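Local coordinates for paraflagellar rod component (Trypanosoma brucei, PDB 2Q0X), which is of unknown function but adopts the alpha/beta-hydrolase fold and is named as a component of the trypanosome paraflagellar rod, at residues S8-V13 and S53-T58; R137-G142 and L228-H233; V143-E148 and E271-L276; S263-T268 and S281-A286. All blocks are in the same frame, centred on the assembly; numbering follows the deposited sequence.

Interaction 1: S8-V13 and S53-T58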
loop_
_atom_site.group_PDB
_atom_site.type_symbol
_atom_site.label_atom_id
_atom_site.label_comp_id
_atom_site.label_asym_id
_atom_site.label_seq_id
_atom_site.Cartn_x
_atom_site.Cartn_y
_atom_site.Cartn_z
ATOM N N SER A 8 2.347 -24.089 0.950
ATOM C CA SER A 8 2.390 -24.014 -0.540
ATOM C C SER A 8 1.946 -22.643 -1.018
ATOM O O SER A 8 0.779 -22.271 -0.856
ATOM C CB SER A 8 1.496 -25.089 -1.171
ATOM O OG SER A 8 0.142 -24.947 -0.771
ATOM N N ARG A 9 2.872 -21.889 -1.602
ATOM C CA ARG A 9 2.537 -20.583 -2.146
ATOM C C ARG A 9 3.378 -20.224 -3.385
ATOM O O ARG A 9 4.391 -20.871 -3.655
ATOM C CB ARG A 9 2.612 -19.513 -1.047
ATOM C CG ARG A 9 3.957 -19.334 -0.359
ATOM C CD ARG A 9 3.942 -18.121 0.611
ATOM N NE ARG A 9 3.554 -16.854 -0.047
ATOM C CZ ARG A 9 2.310 -16.385 -0.142
ATOM N NH1 ARG A 9 1.289 -17.054 0.366
ATOM N NH2 ARG A 9 2.077 -15.237 -0.765
ATOM N N PRO A 10 2.931 -19.219 -4.161
ATOM C CA PRO A 10 3.535 -18.899 -5.455
ATOM C C PRO A 10 4.982 -18.397 -5.443
ATOM O O PRO A 10 5.379 -17.619 -4.571
ATOM C CB PRO A 10 2.644 -17.776 -5.992
ATOM C CG PRO A 10 1.418 -17.810 -5.196
ATOM C CD PRO A 10 1.797 -18.327 -3.869
ATOM N N GLU A 11 5.743 -18.821 -6.445
ATOM C CA GLU A 11 7.020 -18.211 -6.747
ATOM C C GLU A 11 6.829 -16.738 -7.103
ATOM O O GLU A 11 5.743 -16.333 -7.516
ATOM C CB GLU A 11 7.689 -18.936 -7.917
ATOM C CG GLU A 11 8.204 -20.350 -7.586
ATOM C CD GLU A 11 9.328 -20.353 -6.565
ATOM O OE1 GLU A 11 9.490 -21.373 -5.861
ATOM O OE2 GLU A 11 10.068 -19.349 -6.460
ATOM N N PRO A 12 7.885 -15.922 -6.947
ATOM C CA PRO A 12 7.793 -14.535 -7.404
ATOM C C PRO A 12 7.452 -14.471 -8.888
ATOM O O PRO A 12 7.949 -15.298 -9.663
ATOM C CB PRO A 12 9.202 -13.984 -7.136
ATOM C CG PRO A 12 9.715 -14.812 -6.075
ATOM C CD PRO A 12 9.199 -16.194 -6.351
ATOM N N VAL A 13 6.607 -13.511 -9.274
ATOM C CA VAL A 13 6.200 -13.366 -10.672
ATOM C C VAL A 13 6.832 -12.139 -11.293
ATOM O O VAL A 13 6.992 -11.097 -10.642
ATOM C CB VAL A 13 4.651 -13.283 -10.870
ATOM C CG1 VAL A 13 4.000 -14.603 -10.513
ATOM C CG2 VAL A 13 4.040 -12.124 -10.061
ATOM N N SER A 53 -3.122 -9.892 -3.869
ATOM C CA SER A 53 -3.935 -10.233 -2.688
ATOM C C SER A 53 -4.341 -11.703 -2.687
ATOM O O SER A 53 -4.398 -12.339 -1.635
ATOM C CB SER A 53 -5.211 -9.382 -2.647
ATOM O OG SER A 53 -5.869 -9.529 -1.394
ATOM N N PHE A 54 -4.658 -12.214 -3.872
ATOM C CA PHE A 54 -4.972 -13.620 -4.045
ATOM C C PHE A 54 -3.810 -14.315 -4.712
ATOM O O PHE A 54 -3.365 -13.894 -5.775
ATOM C CB PHE A 54 -6.244 -13.792 -4.874
ATOM C CG PHE A 54 -7.453 -13.280 -4.183
ATOM C CD1 PHE A 54 -8.282 -14.136 -3.477
ATOM C CD2 PHE A 54 -7.732 -11.918 -4.180
ATOM C CE1 PHE A 54 -9.389 -13.653 -2.803
ATOM C CE2 PHE A 54 -8.837 -11.420 -3.520
ATOM C CZ PHE A 54 -9.668 -12.297 -2.825
ATOM N N ASP A 55 -3.328 -15.373 -4.067
ATOM C CA ASP A 55 -2.267 -16.198 -4.604
ATOM C C ASP A 55 -2.639 -16.662 -6.011
ATOM O O ASP A 55 -1.788 -16.625 -6.901
ATOM C CB ASP A 55 -1.964 -17.408 -3.669
ATOM C CG ASP A 55 -1.209 -17.009 -2.390
ATOM O OD1 ASP A 55 -0.867 -15.821 -2.226
ATOM O OD2 ASP A 55 -0.955 -17.890 -1.536
ATOM N N TYR A 56 -3.902 -17.035 -6.234
ATOM C CA TYR A 56 -4.331 -17.515 -7.561
ATOM C C TYR A 56 -4.187 -16.526 -8.724
ATOM O O TYR A 56 -4.194 -16.945 -9.866
ATOM C CB TYR A 56 -5.745 -18.138 -7.534
ATOM C CG TYR A 56 -6.896 -17.164 -7.662
ATOM C CD1 TYR A 56 -7.233 -16.609 -8.901
ATOM C CD2 TYR A 56 -7.663 -16.827 -6.566
ATOM C CE1 TYR A 56 -8.265 -15.742 -9.033
ATOM C CE2 TYR A 56 -8.701 -15.948 -6.691
ATOM C CZ TYR A 56 -9.009 -15.408 -7.929
ATOM O OH TYR A 56 -10.062 -14.519 -8.066
ATOM N N PHE A 57 -4.060 -15.232 -8.443
ATOM C CA PHE A 57 -3.723 -14.232 -9.457
ATOM C C PHE A 57 -2.490 -14.569 -10.305
ATOM O O PHE A 57 -2.411 -14.164 -11.468
ATOM C CB PHE A 57 -3.465 -12.876 -8.787
ATOM C CG PHE A 57 -4.693 -12.150 -8.343
ATOM C CD1 PHE A 57 -5.964 -12.724 -8.410
ATOM C CD2 PHE A 57 -4.573 -10.866 -7.825
ATOM C CE1 PHE A 57 -7.088 -12.008 -7.996
ATOM C CE2 PHE A 57 -5.692 -10.157 -7.409
ATOM C CZ PHE A 57 -6.942 -10.725 -7.500
ATOM N N THR A 58 -1.513 -15.267 -9.715
ATOM C CA THR A 58 -0.348 -15.721 -10.471
ATOM C C THR A 58 -0.762 -16.753 -11.521
ATOM O O THR A 58 -0.315 -16.702 -12.667
ATOM C CB THR A 58 0.798 -16.263 -9.550
ATOM O OG1 THR A 58 0.349 -17.367 -8.763
ATOM C CG2 THR A 58 1.266 -15.168 -8.601
#

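Interaction 2: R137-G142 and L228-H233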
loop_
_atom_site.group_PDB
_atom_site.type_symbol
_atom_site.label_atom_id
_atom_site.label_comp_id
_atom_site.label_asym_id
_atom_site.label_seq_id
_atom_site.Cartn_x
_atom_site.Cartn_y
_atom_site.Cartn_z
ATOM N N ARG A 137 -15.921 -5.474 -20.297
ATOM C CA ARG A 137 -16.348 -6.551 -19.407
ATOM C C ARG A 137 -16.132 -6.087 -18.007
ATOM O O ARG A 137 -15.209 -5.342 -17.729
ATOM C CB ARG A 137 -15.541 -7.851 -19.617
ATOM C CG ARG A 137 -15.943 -8.682 -20.815
ATOM C CD ARG A 137 -15.142 -8.305 -22.044
ATOM N NE ARG A 137 -15.934 -8.382 -23.290
ATOM C CZ ARG A 137 -15.834 -9.362 -24.168
ATOM N NH1 ARG A 137 -15.020 -10.372 -23.947
ATOM N NH2 ARG A 137 -16.536 -9.338 -25.265
ATOM N N VAL A 138 -17.006 -6.540 -17.124
ATOM C CA VAL A 138 -16.882 -6.275 -15.718
ATOM C C VAL A 138 -16.984 -7.604 -14.962
ATOM O O VAL A 138 -17.825 -8.440 -15.261
ATOM C CB VAL A 138 -17.943 -5.252 -15.242
ATOM C CG1 VAL A 138 -17.853 -5.053 -13.760
ATOM C CG2 VAL A 138 -17.769 -3.877 -16.000
ATOM N N ILE A 139 -16.103 -7.785 -13.985
ATOM C CA ILE A 139 -16.129 -8.947 -13.108
ATOM C C ILE A 139 -16.124 -8.448 -11.675
ATOM O O ILE A 139 -15.221 -7.726 -11.286
ATOM C CB ILE A 139 -14.872 -9.870 -13.321
ATOM C CG1 ILE A 139 -14.759 -10.339 -14.776
ATOM C CG2 ILE A 139 -14.885 -11.034 -12.314
ATOM C CD1 ILE A 139 -13.310 -10.550 -15.276
ATOM N N LEU A 140 -17.108 -8.856 -10.889
ATOM C CA LEU A 140 -17.187 -8.421 -9.509
ATOM C C LEU A 140 -17.303 -9.619 -8.587
ATOM O O LEU A 140 -18.112 -10.514 -8.810
ATOM C CB LEU A 140 -18.379 -7.483 -9.290
ATOM C CG LEU A 140 -18.537 -6.275 -10.226
ATOM C CD1 LEU A 140 -19.877 -5.581 -10.014
ATOM C CD2 LEU A 140 -17.401 -5.339 -10.088
ATOM N N HIS A 141 -16.487 -9.618 -7.541
ATOM C CA HIS A 141 -16.534 -10.649 -6.505
ATOM C C HIS A 141 -17.005 -10.029 -5.220
ATOM O O HIS A 141 -16.581 -8.927 -4.854
ATOM C CB HIS A 141 -15.175 -11.337 -6.305
ATOM C CG HIS A 141 -15.198 -12.449 -5.294
ATOM N ND1 HIS A 141 -15.180 -12.217 -3.935
ATOM C CD2 HIS A 141 -15.262 -13.792 -5.444
ATOM C CE1 HIS A 141 -15.216 -13.370 -3.294
ATOM N NE2 HIS A 141 -15.274 -14.342 -4.186
ATOM N N GLY A 142 -17.891 -10.756 -4.539
ATOM C CA GLY A 142 -18.270 -10.402 -3.193
ATOM C C GLY A 142 -18.690 -11.571 -2.335
ATOM O O GLY A 142 -19.213 -12.583 -2.825
ATOM N N LEU A 228 -19.847 -10.591 -14.997
ATOM C CA LEU A 228 -19.751 -11.804 -14.190
ATOM C C LEU A 228 -19.804 -11.364 -12.743
ATOM O O LEU A 228 -18.983 -10.587 -12.300
ATOM C CB LEU A 228 -18.451 -12.566 -14.484
ATOM C CG LEU A 228 -18.093 -13.804 -13.627
ATOM C CD1 LEU A 228 -19.141 -14.921 -13.781
ATOM C CD2 LEU A 228 -16.659 -14.343 -13.956
ATOM N N LEU A 229 -20.819 -11.834 -12.034
ATOM C CA LEU A 229 -20.904 -11.717 -10.582
ATOM C C LEU A 229 -20.421 -13.014 -9.944
ATOM O O LEU A 229 -20.929 -14.100 -10.250
ATOM C CB LEU A 229 -22.356 -11.438 -10.146
ATOM C CG LEU A 229 -22.904 -10.044 -10.471
ATOM C CD1 LEU A 229 -24.261 -9.916 -9.836
ATOM C CD2 LEU A 229 -21.959 -8.934 -9.972
ATOM N N MET A 230 -19.431 -12.884 -9.064
ATOM C CA MET A 230 -18.850 -14.013 -8.358
ATOM C C MET A 230 -19.218 -13.890 -6.900
ATOM O O MET A 230 -18.731 -13.022 -6.207
ATOM C CB MET A 230 -17.337 -14.032 -8.528
ATOM C CG MET A 230 -16.884 -14.052 -9.981
ATOM S SD MET A 230 -15.099 -13.890 -10.116
ATOM C CE MET A 230 -14.586 -15.534 -9.595
ATOM N N LEU A 231 -20.102 -14.773 -6.455
ATOM C CA LEU A 231 -20.655 -14.721 -5.113
ATOM C C LEU A 231 -20.126 -15.878 -4.243
ATOM O O LEU A 231 -20.032 -17.018 -4.699
ATOM C CB LEU A 231 -22.182 -14.752 -5.188
ATOM C CG LEU A 231 -22.794 -13.613 -6.003
ATOM C CD1 LEU A 231 -24.277 -13.781 -6.198
ATOM C CD2 LEU A 231 -22.462 -12.267 -5.319
ATOM N N ALA A 232 -19.759 -15.528 -3.012
ATOM C CA ALA A 232 -19.356 -16.465 -1.985
ATOM C C ALA A 232 -20.068 -16.105 -0.683
ATOM O O ALA A 232 -20.579 -15.005 -0.539
ATOM C CB ALA A 232 -17.850 -16.406 -1.786
ATOM N N HIS A 233 -20.098 -17.043 0.258
ATOM C CA HIS A 233 -20.642 -16.793 1.598
ATOM C C HIS A 233 -20.052 -17.789 2.575
ATOM O O HIS A 233 -19.631 -18.863 2.162
ATOM C CB HIS A 233 -22.169 -16.917 1.573
ATOM C CG HIS A 233 -22.665 -18.259 1.116
ATOM N ND1 HIS A 233 -22.842 -19.328 1.979
ATOM C CD2 HIS A 233 -23.045 -18.700 -0.110
ATOM C CE1 HIS A 233 -23.293 -20.369 1.301
ATOM N NE2 HIS A 233 -23.433 -20.014 0.034
#

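Interaction 3: V143-E148 and E271-L276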
loop_
_atom_site.group_PDB
_atom_site.type_symbol
_atom_site.label_atom_id
_atom_site.label_comp_id
_atom_site.label_asym_id
_atom_site.label_seq_id
_atom_site.Cartn_x
_atom_site.Cartn_y
_atom_site.Cartn_z
ATOM N N VAL A 143 -18.446 -11.415 -1.039
ATOM C CA VAL A 143 -18.975 -12.302 -0.016
ATOM C C VAL A 143 -20.249 -11.678 0.504
ATOM O O VAL A 143 -20.279 -10.507 0.847
ATOM C CB VAL A 143 -18.006 -12.466 1.152
ATOM C CG1 VAL A 143 -18.617 -13.416 2.227
ATOM C CG2 VAL A 143 -16.623 -12.945 0.640
ATOM N N VAL A 144 -21.304 -12.469 0.571
ATOM C CA VAL A 144 -22.605 -11.969 1.010
ATOM C C VAL A 144 -23.033 -12.687 2.293
ATOM O O VAL A 144 -22.595 -13.802 2.556
ATOM C CB VAL A 144 -23.672 -12.164 -0.086
ATOM C CG1 VAL A 144 -23.321 -11.337 -1.288
ATOM C CG2 VAL A 144 -23.800 -13.655 -0.473
ATOM N N CYS A 145 -23.883 -12.022 3.071
ATOM C CA CYS A 145 -24.505 -12.607 4.256
ATOM C C CYS A 145 -26.037 -12.423 4.211
ATOM O O CYS A 145 -26.574 -11.790 3.309
ATOM C CB CYS A 145 -23.924 -11.955 5.504
ATOM S SG CYS A 145 -24.279 -10.197 5.643
ATOM N N ASP A 146 -26.733 -12.980 5.193
ATOM C CA ASP A 146 -28.168 -12.766 5.343
ATOM C C ASP A 146 -28.449 -11.267 5.519
ATOM O O ASP A 146 -27.869 -10.650 6.389
ATOM C CB ASP A 146 -28.701 -13.558 6.547
ATOM C CG ASP A 146 -30.227 -13.629 6.593
ATOM O OD1 ASP A 146 -30.924 -12.692 6.143
ATOM O OD2 ASP A 146 -30.741 -14.644 7.096
ATOM N N PRO A 147 -29.332 -10.682 4.681
ATOM C CA PRO A 147 -29.700 -9.262 4.810
ATOM C C PRO A 147 -30.267 -8.867 6.175
ATOM O O PRO A 147 -30.175 -7.695 6.557
ATOM C CB PRO A 147 -30.766 -9.075 3.729
ATOM C CG PRO A 147 -30.513 -10.141 2.750
ATOM C CD PRO A 147 -30.003 -11.311 3.523
ATOM N N GLU A 148 -30.834 -9.840 6.895
ATOM C CA GLU A 148 -31.378 -9.608 8.225
ATOM C C GLU A 148 -30.315 -9.633 9.320
ATOM O O GLU A 148 -30.639 -9.474 10.494
ATOM C CB GLU A 148 -32.499 -10.616 8.530
ATOM C CG GLU A 148 -33.661 -10.558 7.530
ATOM C CD GLU A 148 -34.183 -9.135 7.292
ATOM O OE1 GLU A 148 -34.384 -8.402 8.296
ATOM O OE2 GLU A 148 -34.393 -8.754 6.108
ATOM N N GLU A 271 -16.842 -14.919 9.289
ATOM C CA GLU A 271 -18.156 -14.350 9.540
ATOM C C GLU A 271 -18.127 -12.826 9.441
ATOM O O GLU A 271 -19.070 -12.161 9.854
ATOM C CB GLU A 271 -18.668 -14.785 10.921
ATOM N N LEU A 272 -17.055 -12.269 8.880
ATOM C CA LEU A 272 -16.964 -10.817 8.638
ATOM C C LEU A 272 -16.831 -10.523 7.142
ATOM O O LEU A 272 -16.333 -9.469 6.738
ATOM C CB LEU A 272 -15.806 -10.223 9.447
ATOM C CG LEU A 272 -15.995 -10.306 10.970
ATOM C CD1 LEU A 272 -14.677 -10.030 11.673
ATOM C CD2 LEU A 272 -17.075 -9.357 11.482
ATOM N N ARG A 273 -17.296 -11.479 6.339
ATOM C CA ARG A 273 -17.377 -11.369 4.869
ATOM C C ARG A 273 -16.007 -11.214 4.210
ATOM O O ARG A 273 -15.879 -10.551 3.184
ATOM C CB ARG A 273 -18.328 -10.248 4.444
ATOM C CG ARG A 273 -19.779 -10.558 4.758
ATOM C CD ARG A 273 -20.726 -9.691 3.989
ATOM N NE ARG A 273 -20.507 -8.270 4.243
ATOM C CZ ARG A 273 -20.344 -7.347 3.300
ATOM N NH1 ARG A 273 -20.400 -7.668 2.023
ATOM N NH2 ARG A 273 -20.137 -6.087 3.639
ATOM N N ARG A 274 -15.002 -11.862 4.803
ATOM C CA ARG A 274 -13.661 -11.878 4.273
ATOM C C ARG A 274 -13.331 -13.263 3.715
ATOM O O ARG A 274 -13.657 -14.269 4.312
ATOM C CB ARG A 274 -12.684 -11.494 5.382
ATOM C CG ARG A 274 -13.023 -10.132 6.020
ATOM C CD ARG A 274 -11.834 -9.193 6.019
ATOM N NE ARG A 274 -11.206 -9.103 7.335
ATOM C CZ ARG A 274 -10.006 -8.577 7.572
ATOM N NH1 ARG A 274 -9.246 -8.109 6.582
ATOM N NH2 ARG A 274 -9.556 -8.535 8.815
ATOM N N VAL A 275 -12.701 -13.307 2.553
ATOM C CA VAL A 275 -12.283 -14.571 1.975
ATOM C C VAL A 275 -10.990 -15.009 2.674
ATOM O O VAL A 275 -9.990 -14.279 2.689
ATOM C CB VAL A 275 -12.122 -14.472 0.432
ATOM C CG1 VAL A 275 -11.527 -15.743 -0.146
ATOM C CG2 VAL A 275 -13.460 -14.189 -0.204
ATOM N N LEU A 276 -11.045 -16.178 3.304
ATOM C CA LEU A 276 -9.882 -16.788 3.923
ATOM C C LEU A 276 -9.143 -17.646 2.901
ATOM O O LEU A 276 -7.921 -17.733 2.917
ATOM C CB LEU A 276 -10.306 -17.663 5.113
ATOM C CG LEU A 276 -11.067 -16.961 6.244
ATOM C CD1 LEU A 276 -11.523 -17.984 7.305
ATOM C CD2 LEU A 276 -10.214 -15.858 6.878
#

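Interaction 4: S263-T268 and S281-A286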
loop_
_atom_site.group_PDB
_atom_site.type_symbol
_atom_site.label_atom_id
_atom_site.label_comp_id
_atom_site.label_asym_id
_atom_site.label_seq_id
_atom_site.Cartn_x
_atom_site.Cartn_y
_atom_site.Cartn_z
ATOM N N SER A 263 -22.450 -16.522 -10.658
ATOM C CA SER A 263 -21.862 -17.800 -10.232
ATOM C C SER A 263 -21.530 -17.761 -8.745
ATOM O O SER A 263 -21.149 -16.705 -8.192
ATOM C CB SER A 263 -20.586 -18.124 -11.018
ATOM O OG SER A 263 -20.852 -18.360 -12.389
ATOM N N TYR A 264 -21.682 -18.923 -8.125
ATOM C CA TYR A 264 -21.385 -19.136 -6.725
ATOM C C TYR A 264 -20.076 -19.938 -6.565
ATOM O O TYR A 264 -19.799 -20.859 -7.337
ATOM C CB TYR A 264 -22.572 -19.842 -6.061
ATOM C CG TYR A 264 -23.766 -18.916 -5.939
ATOM C CD1 TYR A 264 -24.702 -18.801 -6.968
ATOM C CD2 TYR A 264 -23.927 -18.115 -4.817
ATOM C CE1 TYR A 264 -25.794 -17.919 -6.858
ATOM C CE2 TYR A 264 -25.004 -17.240 -4.696
ATOM C CZ TYR A 264 -25.937 -17.154 -5.712
ATOM O OH TYR A 264 -26.980 -16.275 -5.577
ATOM N N PHE A 265 -19.269 -19.538 -5.581
ATOM C CA PHE A 265 -17.946 -20.120 -5.363
ATOM C C PHE A 265 -17.808 -20.663 -3.951
ATOM O O PHE A 265 -18.313 -20.069 -2.992
ATOM C CB PHE A 265 -16.863 -19.090 -5.695
ATOM C CG PHE A 265 -16.922 -18.655 -7.128
ATOM C CD1 PHE A 265 -17.870 -17.727 -7.545
ATOM C CD2 PHE A 265 -16.103 -19.244 -8.081
ATOM C CE1 PHE A 265 -17.970 -17.371 -8.874
ATOM C CE2 PHE A 265 -16.203 -18.888 -9.408
ATOM C CZ PHE A 265 -17.138 -17.943 -9.802
ATOM N N ASN A 266 -17.108 -21.792 -3.831
ATOM C CA ASN A 266 -16.918 -22.458 -2.548
ATOM C C ASN A 266 -15.716 -21.875 -1.792
ATOM O O ASN A 266 -14.929 -22.604 -1.212
ATOM C CB ASN A 266 -16.763 -23.980 -2.756
ATOM C CG ASN A 266 -17.965 -24.595 -3.464
ATOM O OD1 ASN A 266 -19.086 -24.541 -2.965
ATOM N ND2 ASN A 266 -17.737 -25.156 -4.645
ATOM N N ASP A 267 -15.598 -20.549 -1.800
ATOM C CA ASP A 267 -14.592 -19.833 -1.027
ATOM C C ASP A 267 -14.790 -20.114 0.449
ATOM O O ASP A 267 -15.911 -20.186 0.913
ATOM C CB ASP A 267 -14.735 -18.319 -1.248
ATOM C CG ASP A 267 -14.431 -17.894 -2.675
ATOM O OD1 ASP A 267 -13.911 -18.706 -3.459
ATOM O OD2 ASP A 267 -14.714 -16.741 -3.012
ATOM N N THR A 268 -13.704 -20.268 1.191
ATOM C CA THR A 268 -13.799 -20.289 2.646
ATOM C C THR A 268 -13.793 -18.833 3.130
ATOM O O THR A 268 -12.879 -18.066 2.816
ATOM C CB THR A 268 -12.660 -21.090 3.262
ATOM O OG1 THR A 268 -12.602 -22.364 2.612
ATOM C CG2 THR A 268 -12.868 -21.262 4.768
ATOM N N SER A 281 -9.267 -22.773 -8.168
ATOM C CA SER A 281 -9.529 -23.393 -9.463
ATOM C C SER A 281 -10.876 -22.956 -10.053
ATOM O O SER A 281 -11.012 -22.837 -11.271
ATOM C CB SER A 281 -9.532 -24.917 -9.304
ATOM O OG SER A 281 -8.643 -25.528 -10.221
ATOM N N GLU A 282 -11.876 -22.786 -9.186
ATOM C CA GLU A 282 -13.195 -22.298 -9.601
ATOM C C GLU A 282 -13.109 -20.857 -10.123
ATOM O O GLU A 282 -13.631 -20.573 -11.194
ATOM C CB GLU A 282 -14.204 -22.353 -8.448
ATOM C CG GLU A 282 -14.588 -23.770 -7.967
ATOM C CD GLU A 282 -15.504 -23.723 -6.736
ATOM O OE1 GLU A 282 -15.963 -22.607 -6.376
ATOM O OE2 GLU A 282 -15.763 -24.787 -6.131
ATOM N N HIS A 283 -12.440 -19.972 -9.377
ATOM C CA HIS A 283 -12.253 -18.566 -9.804
ATOM C C HIS A 283 -11.557 -18.489 -11.159
ATOM O O HIS A 283 -12.023 -17.804 -12.056
ATOM C CB HIS A 283 -11.413 -17.768 -8.813
ATOM C CG HIS A 283 -12.121 -17.403 -7.546
ATOM N ND1 HIS A 283 -12.038 -16.145 -6.997
ATOM C CD2 HIS A 283 -12.880 -18.135 -6.696
ATOM C CE1 HIS A 283 -12.743 -16.108 -5.879
ATOM N NE2 HIS A 283 -13.263 -17.302 -5.672
ATOM N N VAL A 284 -10.441 -19.187 -11.308
ATOM C CA VAL A 284 -9.678 -19.095 -12.548
ATOM C C VAL A 284 -10.524 -19.568 -13.733
ATOM O O VAL A 284 -10.607 -18.894 -14.762
ATOM C CB VAL A 284 -8.356 -19.886 -12.460
ATOM C CG1 VAL A 284 -7.720 -20.066 -13.846
ATOM C CG2 VAL A 284 -7.390 -19.178 -11.501
ATOM N N ALA A 285 -11.156 -20.725 -13.563
ATOM C CA ALA A 285 -11.980 -21.329 -14.593
ATOM C C ALA A 285 -13.190 -20.459 -14.972
ATOM O O ALA A 285 -13.486 -20.314 -16.143
ATOM C CB ALA A 285 -12.429 -22.712 -14.160
ATOM N N ALA A 286 -13.870 -19.886 -13.983
ATOM C CA ALA A 286 -15.035 -19.029 -14.228
ATOM C C ALA A 286 -14.645 -17.721 -14.958
ATOM O O ALA A 286 -15.349 -17.263 -15.861
ATOM C CB ALA A 286 -15.754 -18.706 -12.899
#

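Interaction 1: S8-V13 and S53-T58
The Arg9 guanidinium and the Asp55 carboxylate meet with their planes 67° apart, so the two links between them are not made in a common plane. Over the centre of one guanidinium face lies CD of Pro10, the next residue; Asp55 OD2 approaches obliquely, making a salt bridge of 3.1 Å with Arg9 NH1. A second link, from Arg9 NH2 to Asp55 OD1, is weak, at 129° at the hydrogen. Asp55 has another charged partner, as its OD1 also forms a salt bridge with Lys27 of the second subunit.

Next to the ion pair, the Pro10 ring lies across Asp55, its CD 3.6 Å from Asp55 CG, while Pro10 CB rests 3.6 Å from Thr58 OG1. That hydroxyl sits between the backbone N and the carbonyl carbon (chi1 60°), from where it donates to Asp55 O at 2.9 Å; Thr58 N donates to the same oxygen. Thr58 CG2 packs tightly on Val13 CG1, at 3.4 Å.

Phe54 to Phe57 form a type I turn leading into helix 57-64. The loop before strand 13-21 thus lies against the entry to that helix, at a subunit interface where Val13 joins an antiparallel pairing that carries the sheet into the second subunit.

Interaction 2: R137-G142 and L228-H233
Five backbone hydrogen bonds join Val138, Leu140 and Gly142 to Leu228, Met230 and Ala232, the shortest running from Met230 N to Leu140 O at 2.7 Å. All are close to straight, at least 159° at the hydrogen. The strands run 10° from parallel with their axes 4.7 Å apart, and CA-H...O contacts supplement the bonds, as from His141 CA to Met230 O at 3.2 Å.

On one face of the sheet, Met230 SD rests 3.6 Å from Ile139 CG2, and His141 lies across Met230, with Met230 O over one face of the imidazole. NE2 of His141 donates to Asp267 OD2. On the other face Leu140 and Leu229 lie side by side, Leu140 CB 3.9 Å from Leu229 CD2.

These are neighbouring parallel strands of the central sheet of the alpha/beta-hydrolase fold. Strand 110-115 flanks 135-143 and strand 260-264 flanks 227-232, placing the pair inside the sheet, while helix 119-128 packs on the face bearing Leu140.

Interaction 3: V143-E148 and E271-L276
Val143 O receives Arg273 NH1 at 3.1 Å, with 160° at the hydrogen, and the carbonyl lies at the edge of the guanidinium, near its plane. The same NH1 also bonds to Thr199 OG1, while Arg273 NE forms a salt bridge with Asp184, its strongest polar partner. These bonds on separate nitrogens restrict rotation of the flat group, and the nearby carboxylate would probably favour its positive charge.

The aliphatic part of Arg273 takes part as well. CD comes within 3.3 Å of Val143 O and lies 4.0 Å from Cys145 SG. A bend at chi3 (-58°) places NE off the line of the preceding chain. Val143 and Arg273 slide past each other in opposite directions, bringing Val143 CG1 3.6 Å from Arg273 CA. The other branch of the valine, CG2, crosses Val275 obliquely, with the two CG2 atoms 3.5 Å apart. Arg273 has a positive phi (63°), a left-handed backbone conformation, in the turn between strands 268-269 and 275-277.

The contact joins the end of strand 135-143, and the loop leading on toward helix 154-170, to the small antiparallel hairpin of 268-269 and 275-277; helix 200-209 borders it, with Gln201 touching both Val144 and Arg273.

Interaction 4: S263-T268 and S281-A286
Extended at Phe265, the chain leaving strand 260-264 passes the start of helix 280-299, with Phe265 and Glu282 the nearest pair of CA atoms across the contact. At Asn266 the backbone turns, and its N donates at 2.9 Å, with 168° at the hydrogen, to Glu282 OE1, which meets it with its syn lone pair. Asn266 ND2 is placed 2.5 Å from Glu282 OE2, a very short separation whose exact length is doubtful. The glutamate chain is extended beyond CG, and its carboxylate crosses the amide with the planes 74° apart.

Phe265 packs beside the glutamate, sliding past it in the opposite direction: Ala286 CB lies at the ring edge, 3.5 Å from CZ, and Glu282 CB is 3.7 Å from CD2. The Phe265 and His283 rings meet obliquely.

Asp267 and His283 reach toward each other tip to tip. NE2 of His283 donates to Asp267 OD1 at 2.7 Å, with the acceptor 21° out of the ring plane, while a weaker branch goes to OD2. Asp267 OD1 also accepts from Ala279 N, and OD2 from His141 NE2, so each oxygen has two donors, one of those on OD2 weak. Asp267 thereby links two histidines, and Tyr56 OH bonds ND1 of His283; held at both ring nitrogens, the buried imidazole has its rotation fixed.

How the interactions relate
Interaction 2 is sheet core, built from regular backbone bonds with mostly apolar side chains on both faces, whereas interaction 1 is a surface contact of an ion pair and proline packing beside the second subunit. Interactions 3 and 4 fall between them: each fixes a loop that follows a sheet strand, the former through a buried arginine and the latter through carboxylates. Strands 227-232 and 260-264 are neighbours, so interactions 2 and 4 share a sheet, and the Asp267 carboxylate ties them further. Tyr56 extends this network to interaction 1. Interaction 3 touches interaction 2 through Val144 N and Ala232 O, and interaction 4 through Leu276 N and Thr268 O.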